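Local coordinates for protein EchA1_1 (Mycobacterium avium subsp. paratuberculosis, PDB 3R9T) that probably hydrates trans-2-enoyl-CoA thioesters to (3S)-3-hydroxyacyl-CoA as a member of the enoyl-CoA hydratase/isomerase family, at residues P9-E14 / M20-N25; D43-A48 / K102-A107; A176-D179 / E185-E188. All blocks are in the same frame, centred on the assembly; numbering follows the deposited sequence.

Interaction 1: residues P9-E14 / M20-N25; sequences PGALAE and MVITIN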
loop_
_atom_site.group_PDB
_atom_site.type_symbol
_atom_site.label_atom_id
_atom_site.label_comp_id
_atom_site.label_asym_id
_atom_site.label_seq_id
_atom_site.Cartn_x
_atom_site.Cartn_y
_atom_site.Cartn_z
ATOM N N PRO B 9 -16.386 13.250 32.934
ATOM C CA PRO B 9 -15.059 12.964 32.422
ATOM C C PRO B 9 -14.987 13.136 30.917
ATOM O O PRO B 9 -16.010 13.103 30.231
ATOM C CB PRO B 9 -14.844 11.505 32.814
ATOM C CG PRO B 9 -16.190 10.944 32.914
ATOM C CD PRO B 9 -17.085 12.028 33.360
ATOM N N GLY B 10 -13.771 13.331 30.425
ATOM C CA GLY B 10 -13.535 13.571 29.012
ATOM C C GLY B 10 -13.931 12.405 28.135
ATOM O O GLY B 10 -14.276 12.601 26.971
ATOM N N ALA B 11 -13.868 11.195 28.684
ATOM C CA ALA B 11 -14.311 10.004 27.976
ATOM C C ALA B 11 -14.959 9.040 28.952
ATOM O O ALA B 11 -14.507 8.909 30.087
ATOM C CB ALA B 11 -13.135 9.338 27.276
ATOM N N LEU B 12 -16.017 8.376 28.504
ATOM C CA LEU B 12 -16.694 7.343 29.283
ATOM C C LEU B 12 -16.243 5.979 28.781
ATOM O O LEU B 12 -15.833 5.843 27.626
ATOM C CB LEU B 12 -18.215 7.467 29.130
ATOM C CG LEU B 12 -18.839 8.828 29.457
ATOM C CD1 LEU B 12 -20.294 8.896 28.985
ATOM C CD2 LEU B 12 -18.735 9.113 30.949
ATOM N N ALA B 13 -16.292 4.980 29.654
ATOM C CA ALA B 13 -16.085 3.598 29.245
ATOM C C ALA B 13 -17.232 2.781 29.795
ATOM O O ALA B 13 -17.635 2.964 30.948
ATOM C CB ALA B 13 -14.756 3.066 29.743
ATOM N N GLU B 14 -17.779 1.917 28.946
ATOM C CA GLU B 14 -18.881 1.046 29.317
ATOM C C GLU B 14 -18.663 -0.308 28.644
ATOM O O GLU B 14 -17.910 -0.406 27.675
ATOM C CB GLU B 14 -20.226 1.690 28.937
ATOM C CG GLU B 14 -20.626 1.648 27.473
ATOM C CD GLU B 14 -22.056 2.121 27.264
ATOM O OE1 GLU B 14 -22.406 3.227 27.734
ATOM O OE2 GLU B 14 -22.837 1.381 26.635
ATOM N N MET B 20 -15.625 -3.421 25.104
ATOM C CA MET B 20 -15.596 -2.167 25.812
ATOM C C MET B 20 -15.903 -1.080 24.820
ATOM O O MET B 20 -15.242 -0.979 23.782
ATOM C CB MET B 20 -14.237 -1.910 26.427
ATOM C CG MET B 20 -14.156 -0.575 27.112
ATOM S SD MET B 20 -12.498 -0.185 27.666
ATOM C CE MET B 20 -12.468 -1.111 29.212
ATOM N N VAL B 21 -16.886 -0.258 25.156
ATOM C CA VAL B 21 -17.221 0.903 24.356
ATOM C C VAL B 21 -16.688 2.149 25.059
ATOM O O VAL B 21 -17.067 2.449 26.204
ATOM C CB VAL B 21 -18.741 1.022 24.148
ATOM C CG1 VAL B 21 -19.098 2.294 23.385
ATOM C CG2 VAL B 21 -19.278 -0.211 23.438
ATOM N N ILE B 22 -15.806 2.862 24.362
ATOM C CA ILE B 22 -15.216 4.107 24.847
ATOM C C ILE B 22 -15.843 5.279 24.100
ATOM O O ILE B 22 -15.776 5.333 22.872
ATOM C CB ILE B 22 -13.690 4.133 24.578
ATOM C CG1 ILE B 22 -13.011 2.947 25.245
ATOM C CG2 ILE B 22 -13.058 5.437 25.073
ATOM C CD1 ILE B 22 -11.486 2.891 25.023
ATOM N N THR B 23 -16.431 6.227 24.827
ATOM C CA THR B 23 -17.137 7.331 24.196
ATOM C C THR B 23 -16.470 8.655 24.565
ATOM O O THR B 23 -16.370 8.992 25.754
ATOM C CB THR B 23 -18.629 7.346 24.611
ATOM O OG1 THR B 23 -19.244 6.078 24.326
ATOM C CG2 THR B 23 -19.375 8.454 23.888
ATOM N N ILE B 24 -16.006 9.397 23.561
ATOM C CA ILE B 24 -15.456 10.719 23.813
ATOM C C ILE B 24 -16.650 11.560 24.261
ATOM O O ILE B 24 -17.707 11.521 23.628
ATOM C CB ILE B 24 -14.816 11.327 22.569
ATOM C CG1 ILE B 24 -13.652 10.460 22.073
ATOM C CG2 ILE B 24 -14.314 12.728 22.873
ATOM C CD1 ILE B 24 -13.190 10.823 20.658
ATOM N N ASN B 25 -16.469 12.305 25.348
ATOM C CA ASN B 25 -17.572 12.923 26.072
ATOM C C ASN B 25 -17.434 14.449 26.184
ATOM O O ASN B 25 -17.562 15.016 27.275
ATOM C CB ASN B 25 -17.660 12.272 27.461
ATOM C CG ASN B 25 -18.972 12.562 28.174
ATOM O OD1 ASN B 25 -20.023 12.671 27.544
ATOM N ND2 ASN B 25 -18.913 12.679 29.500
HETATM O O HOH W 1 -18.899 4.618 26.578
#

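Interaction 2: residues D43-A48 / K102-A107; sequences DALEEA and KPTIAA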
loop_
_atom_site.group_PDB
_atom_site.type_symbol
_atom_site.label_atom_id
_atom_site.label_comp_id
_atom_site.label_asym_id
_atom_site.label_seq_id
_atom_site.Cartn_x
_atom_site.Cartn_y
_atom_site.Cartn_z
ATOM N N ASP B 43 -6.721 5.444 29.727
ATOM C CA ASP B 43 -6.929 4.521 30.850
ATOM C C ASP B 43 -7.854 3.345 30.473
ATOM O O ASP B 43 -7.603 2.205 30.864
ATOM C CB ASP B 43 -7.471 5.266 32.079
ATOM C CG ASP B 43 -6.462 6.239 32.687
ATOM O OD1 ASP B 43 -5.271 6.238 32.307
ATOM O OD2 ASP B 43 -6.884 7.013 33.572
ATOM N N ALA B 44 -8.908 3.629 29.707
ATOM C CA ALA B 44 -9.871 2.604 29.270
ATOM C C ALA B 44 -9.203 1.587 28.349
ATOM O O ALA B 44 -9.409 0.380 28.476
ATOM C CB ALA B 44 -11.065 3.251 28.571
ATOM N N LEU B 45 -8.383 2.063 27.420
ATOM C CA LEU B 45 -7.606 1.142 26.586
ATOM C C LEU B 45 -6.687 0.252 27.415
ATOM O O LEU B 45 -6.559 -0.943 27.143
ATOM C CB LEU B 45 -6.742 1.906 25.592
ATOM C CG LEU B 45 -7.324 2.359 24.267
ATOM C CD1 LEU B 45 -6.190 3.001 23.459
ATOM C CD2 LEU B 45 -7.957 1.199 23.488
ATOM N N GLU B 46 -6.034 0.832 28.416
ATOM C CA GLU B 46 -5.126 0.068 29.271
ATOM C C GLU B 46 -5.912 -1.007 30.032
ATOM O O GLU B 46 -5.455 -2.145 30.170
ATOM C CB GLU B 46 -4.346 1.030 30.202
ATOM C CG GLU B 46 -3.610 0.419 31.389
ATOM C CD GLU B 46 -3.003 1.483 32.316
ATOM O OE1 GLU B 46 -1.766 1.485 32.495
ATOM O OE2 GLU B 46 -3.761 2.320 32.860
ATOM N N GLU B 47 -7.120 -0.659 30.468
ATOM C CA GLU B 47 -7.991 -1.584 31.201
ATOM C C GLU B 47 -8.434 -2.696 30.268
ATOM O O GLU B 47 -8.451 -3.866 30.643
ATOM C CB GLU B 47 -9.215 -0.846 31.768
ATOM C CG GLU B 47 -10.344 -1.730 32.344
ATOM C CD GLU B 47 -9.887 -2.659 33.472
ATOM O OE1 GLU B 47 -10.318 -2.441 34.624
ATOM O OE2 GLU B 47 -9.109 -3.608 33.222
ATOM N N ALA B 48 -8.755 -2.323 29.036
ATOM C CA ALA B 48 -9.192 -3.293 28.038
ATOM C C ALA B 48 -8.076 -4.302 27.785
ATOM O O ALA B 48 -8.328 -5.506 27.675
ATOM C CB ALA B 48 -9.586 -2.575 26.733
ATOM N N LYS B 102 -5.838 -6.252 21.535
ATOM C CA LYS B 102 -7.235 -6.502 21.217
ATOM C C LYS B 102 -7.710 -5.585 20.100
ATOM O O LYS B 102 -7.253 -4.457 19.983
ATOM C CB LYS B 102 -8.067 -6.317 22.470
ATOM C CG LYS B 102 -7.341 -6.857 23.710
ATOM C CD LYS B 102 -8.143 -7.794 24.523
ATOM C CE LYS B 102 -7.362 -8.291 25.751
ATOM N NZ LYS B 102 -8.172 -8.182 26.973
ATOM N N PRO B 103 -8.622 -6.076 19.261
ATOM C CA PRO B 103 -9.095 -5.266 18.157
ATOM C C PRO B 103 -9.783 -3.975 18.587
ATOM O O PRO B 103 -10.549 -3.962 19.571
ATOM C CB PRO B 103 -10.087 -6.194 17.435
ATOM C CG PRO B 103 -10.523 -7.178 18.493
ATOM C CD PRO B 103 -9.289 -7.391 19.300
ATOM N N THR B 104 -9.491 -2.913 17.826
ATOM C CA THR B 104 -10.109 -1.602 17.986
ATOM C C THR B 104 -10.899 -1.200 16.747
ATOM O O THR B 104 -10.432 -1.353 15.633
ATOM C CB THR B 104 -9.066 -0.512 18.309
ATOM O OG1 THR B 104 -8.099 -0.443 17.248
ATOM C CG2 THR B 104 -8.348 -0.830 19.662
ATOM N N ILE B 105 -12.110 -0.700 16.965
ATOM C CA ILE B 105 -13.004 -0.308 15.909
ATOM C C ILE B 105 -13.462 1.096 16.221
ATOM O O ILE B 105 -14.059 1.336 17.274
ATOM C CB ILE B 105 -14.239 -1.223 15.879
ATOM C CG1 ILE B 105 -13.831 -2.694 15.745
ATOM C CG2 ILE B 105 -15.240 -0.740 14.784
ATOM C CD1 ILE B 105 -14.999 -3.669 16.021
ATOM N N ALA B 106 -13.204 2.019 15.310
ATOM C CA ALA B 106 -13.732 3.364 15.399
ATOM C C ALA B 106 -15.158 3.400 14.858
ATOM O O ALA B 106 -15.395 2.993 13.732
ATOM C CB ALA B 106 -12.866 4.293 14.593
ATOM N N ALA B 107 -16.103 3.852 15.674
ATOM C CA ALA B 107 -17.468 3.985 15.248
ATOM C C ALA B 107 -17.727 5.470 15.069
ATOM O O ALA B 107 -18.011 6.192 16.045
ATOM C CB ALA B 107 -18.381 3.390 16.278
#

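Interaction 3: residues A176-D179 / E185-E188; sequences AARD and EVVE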
loop_
_atom_site.group_PDB
_atom_site.type_symbol
_atom_site.label_atom_id
_atom_site.label_comp_id
_atom_site.label_asym_id
_atom_site.label_seq_id
_atom_site.Cartn_x
_atom_site.Cartn_y
_atom_site.Cartn_z
ATOM N N ALA B 176 -16.445 7.992 -0.108
ATOM C CA ALA B 176 -15.148 8.008 -0.802
ATOM C C ALA B 176 -14.091 7.301 0.061
ATOM O O ALA B 176 -13.243 6.562 -0.459
ATOM C CB ALA B 176 -14.705 9.442 -1.127
ATOM N N ALA B 177 -14.153 7.524 1.371
ATOM C CA ALA B 177 -13.243 6.837 2.292
ATOM C C ALA B 177 -13.414 5.339 2.180
ATOM O O ALA B 177 -12.427 4.600 2.135
ATOM C CB ALA B 177 -13.468 7.289 3.720
ATOM N N ARG B 178 -14.659 4.881 2.103
ATOM C CA ARG B 178 -14.919 3.459 1.966
ATOM C C ARG B 178 -14.440 2.928 0.621
ATOM O O ARG B 178 -13.880 1.841 0.558
ATOM C CB ARG B 178 -16.406 3.154 2.153
ATOM C CG ARG B 178 -16.707 1.684 2.356
ATOM C CD ARG B 178 -17.839 1.212 1.493
ATOM N NE ARG B 178 -17.549 1.390 0.072
ATOM C CZ ARG B 178 -17.052 0.466 -0.745
ATOM N NH1 ARG B 178 -16.756 -0.761 -0.322
ATOM N NH2 ARG B 178 -16.849 0.780 -2.016
ATOM N N ASP B 179 -14.647 3.689 -0.448
ATOM C CA ASP B 179 -14.242 3.250 -1.782
ATOM C C ASP B 179 -12.747 3.015 -1.885
ATOM O O ASP B 179 -12.307 2.134 -2.629
ATOM C CB ASP B 179 -14.617 4.294 -2.841
ATOM C CG ASP B 179 -16.112 4.448 -3.024
ATOM O OD1 ASP B 179 -16.886 3.569 -2.604
ATOM O OD2 ASP B 179 -16.522 5.479 -3.608
ATOM N N GLU B 185 -16.893 0.224 6.306
ATOM C CA GLU B 185 -18.303 0.205 5.996
ATOM C C GLU B 185 -19.001 1.520 6.338
ATOM O O GLU B 185 -18.579 2.264 7.221
ATOM C CB GLU B 185 -18.919 -1.016 6.667
ATOM C CG GLU B 185 -19.410 -0.826 8.009
ATOM C CD GLU B 185 -20.281 -1.991 8.440
ATOM O OE1 GLU B 185 -20.315 -2.232 9.641
ATOM O OE2 GLU B 185 -20.914 -2.675 7.602
ATOM N N VAL B 186 -20.037 1.807 5.558
ATOM C CA VAL B 186 -20.843 2.995 5.693
ATOM C C VAL B 186 -22.219 2.510 6.065
ATOM O O VAL B 186 -22.737 1.577 5.432
ATOM C CB VAL B 186 -20.881 3.809 4.388
ATOM C CG1 VAL B 186 -21.687 5.071 4.579
ATOM C CG2 VAL B 186 -19.448 4.199 3.970
ATOM N N VAL B 187 -22.799 3.132 7.085
ATOM C CA VAL B 187 -24.080 2.697 7.594
ATOM C C VAL B 187 -25.079 3.833 7.680
ATOM O O VAL B 187 -24.728 5.012 7.674
ATOM C CB VAL B 187 -23.922 2.015 8.963
ATOM C CG1 VAL B 187 -22.949 0.837 8.849
ATOM C CG2 VAL B 187 -23.467 3.016 10.029
ATOM N N GLU B 188 -26.343 3.446 7.744
ATOM C CA GLU B 188 -27.407 4.410 7.888
ATOM C C GLU B 188 -27.225 5.325 9.081
ATOM O O GLU B 188 -26.780 4.904 10.152
ATOM C CB GLU B 188 -28.745 3.697 8.005
ATOM C CG GLU B 188 -29.373 3.381 6.682
ATOM C CD GLU B 188 -30.865 3.270 6.821
ATOM O OE1 GLU B 188 -31.594 4.020 6.133
ATOM O OE2 GLU B 188 -31.306 2.461 7.663
#

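Interaction 1: residues P9-E14 / M20-N25
Asn25, Leu12 and Glu14 bury the most surface where residues 9-14 run antiparallel to residues 20-25. Asn25 grips the incoming chain twice. Its backbone N donates to Gly10 O at 2.7 Å, and its side-chain ND2 donates to Pro9 O at 3.0 Å, the latter in the plane of the Pro9 carbonyl. CG stands anti to the backbone N (chi1 -165°), which carries the amide to the Pro9 carbonyl; a short side chain with an N-H to give suits a place where the strand pairing is just beginning. Leu12 crosses this amide obliquely, its CG 3.9 Å from Asn25 ND2, so the branched end of the leucine lies against the polar group.

The two strands form the N-terminal beta hairpin of the crotonase fold, and strand 11-16 is the outermost of the main sheet within the chain. Leu12 pairs with Thr23 and Glu14 with Val21 as hydrogen-bonded pairs; Leu12 N to Thr23 O measures 2.8 Å. Ala11, Ala13, Ile22 and Ile24 turn to the other face, where Ala11, Ile22 and Met20 pack on helix 35-50. Small alanines let the helix come close.

On the face that carries Leu12 and Thr23, Glu14 lies beside Val21, both pointing the same way, with Glu14 CG 3.9 Å from Val21 CB. That methylene lies along one flank of the valine, which helix 192-204 covers through Leu193 and Leu197; the carboxylate goes on to a salt bridge with Arg16. A water donates to Val21 O at 2.9 Å and also hydrogen-bonds Thr23 OG1.

Interaction 2: residues D43-A48 / K102-A107
Ala48, near the C-terminal end of helix 35-50, and Lys102, just ahead of strand 104-108, bring the two backbones nearest, their CA atoms 7.8 Å apart. From there the segments diverge: toward Ala107 the strand draws off from the helix, and the contact is confined to Leu45 and Ala48 on one side and Lys102 and Thr104 on the other. Within the helix, Ala48 N still bonds to Ala44 O at 2.8 Å, whereas the carbonyl of Ala48 lies close enough to the helix end to accept a side-chain donor.

Lys102 supplies that donor. Its NZ reaches Ala48 O at 2.8 Å, nearly along the C=O axis (C=O...N angle 162°), and the last methylene, CE, rests 3.5 Å from the same oxygen. The chain does not run straight: it bends at chi2 (-128°) and again at chi4, which brings the ammonium up to the helix end. The same NZ also bonds to Val54 O and, weakly, to Gln49 O, so a buried charge is met by several main-chain carbonyls; the partial negative charge of a helix C-terminus probably favours the ammonium form. A lysine suits this place because its long apolar shaft can pass through the interior before the charge finds its partners.

The remaining touch is apolar. Leu45 CD2 lies 4.3 Å from Thr104 CG2, methyl against methyl, while Thr104 OG1 is hydrogen-bonded elsewhere. Ala48, with only a methyl, lets the helix rest on Val57 of strand 56-61, the neighbour of 104-108 in the sheet. Here helix 35-50 covers one face of the central sheet and helix 192-204 meets Pro103, Ile105 and Ala107 on the other: a sheet with helices packed on both faces, as in the crotonase fold.

Interaction 3: residues A176-D179 / E185-E188
Arg178 and Val186 make the close part of this contact, in which the short helix 174-180 leads through a connecting loop into strand 185-187, an outermost strand of the main sheet of the crotonase fold within the chain. The segments approach most nearly at Arg178 and Glu185, whose CA atoms are 6.2 Å apart.

The closer packing is aliphatic. Val186 turns one methyl, CG2, onto the base of the arginine, 3.7 Å from Arg178 CB and 4.1 Å from Arg178 CG, and the two side chains cross at about a right angle. In Val186, CG1 is anti to the backbone N (chi1 -178°), leaving CG2 beside that N and turned to the helix. A beta-branched valine suits the strand and offers a compact methyl; the first methylenes of the arginine give it an apolar surface, supplemented by Ile183 in the loop. Arg178 CG also lies 4.2 Å from Glu185 N, a van der Waals approach to the backbone.

Beyond CG the contact loosens toward solvent: Arg178 and Val186 are partly exposed, and Asp179, which takes the guanidinium, is exposed. The arginine bends at chi2 and chi3, carrying its charged end away from the valine. Glu185 starts away from the helix, and its side chain touches Val127 and Ala195, while its OE1 makes a long, weak ion pair with Arg164 of a neighbouring subunit. A long arginine serves both roles, lending methylenes to the strand and charge to the helix surface: Arg178 NH2 donates to Asp179 OD1 at 2.9 Å, meeting the oxygen on its anti side, with the acceptor at the edge of the guanidinium and close to its plane.

Overall arrangement
The three contacts follow one another along the chain, and all reach the same six-stranded mixed sheet. Interaction 1 builds one border of it, strands 11-16 and 19-24; interaction 2 ties helix 35-50 to the interior strand 104-108; interaction 3 lies at the other border, strand 185-187. Interactions 1 and 2 have centres about 10 Å apart and touch directly, with Ile22 CD1 3.6 Å from Ala44 CB. Interaction 3 is separate, its centre about 24 Å from interaction 1 and 22 Å from interaction 2. The hairpin and the helix that follows it thus form one packed edge of the sheet, and the contact of helix 174-180 with strand 185-187 forms the opposite edge.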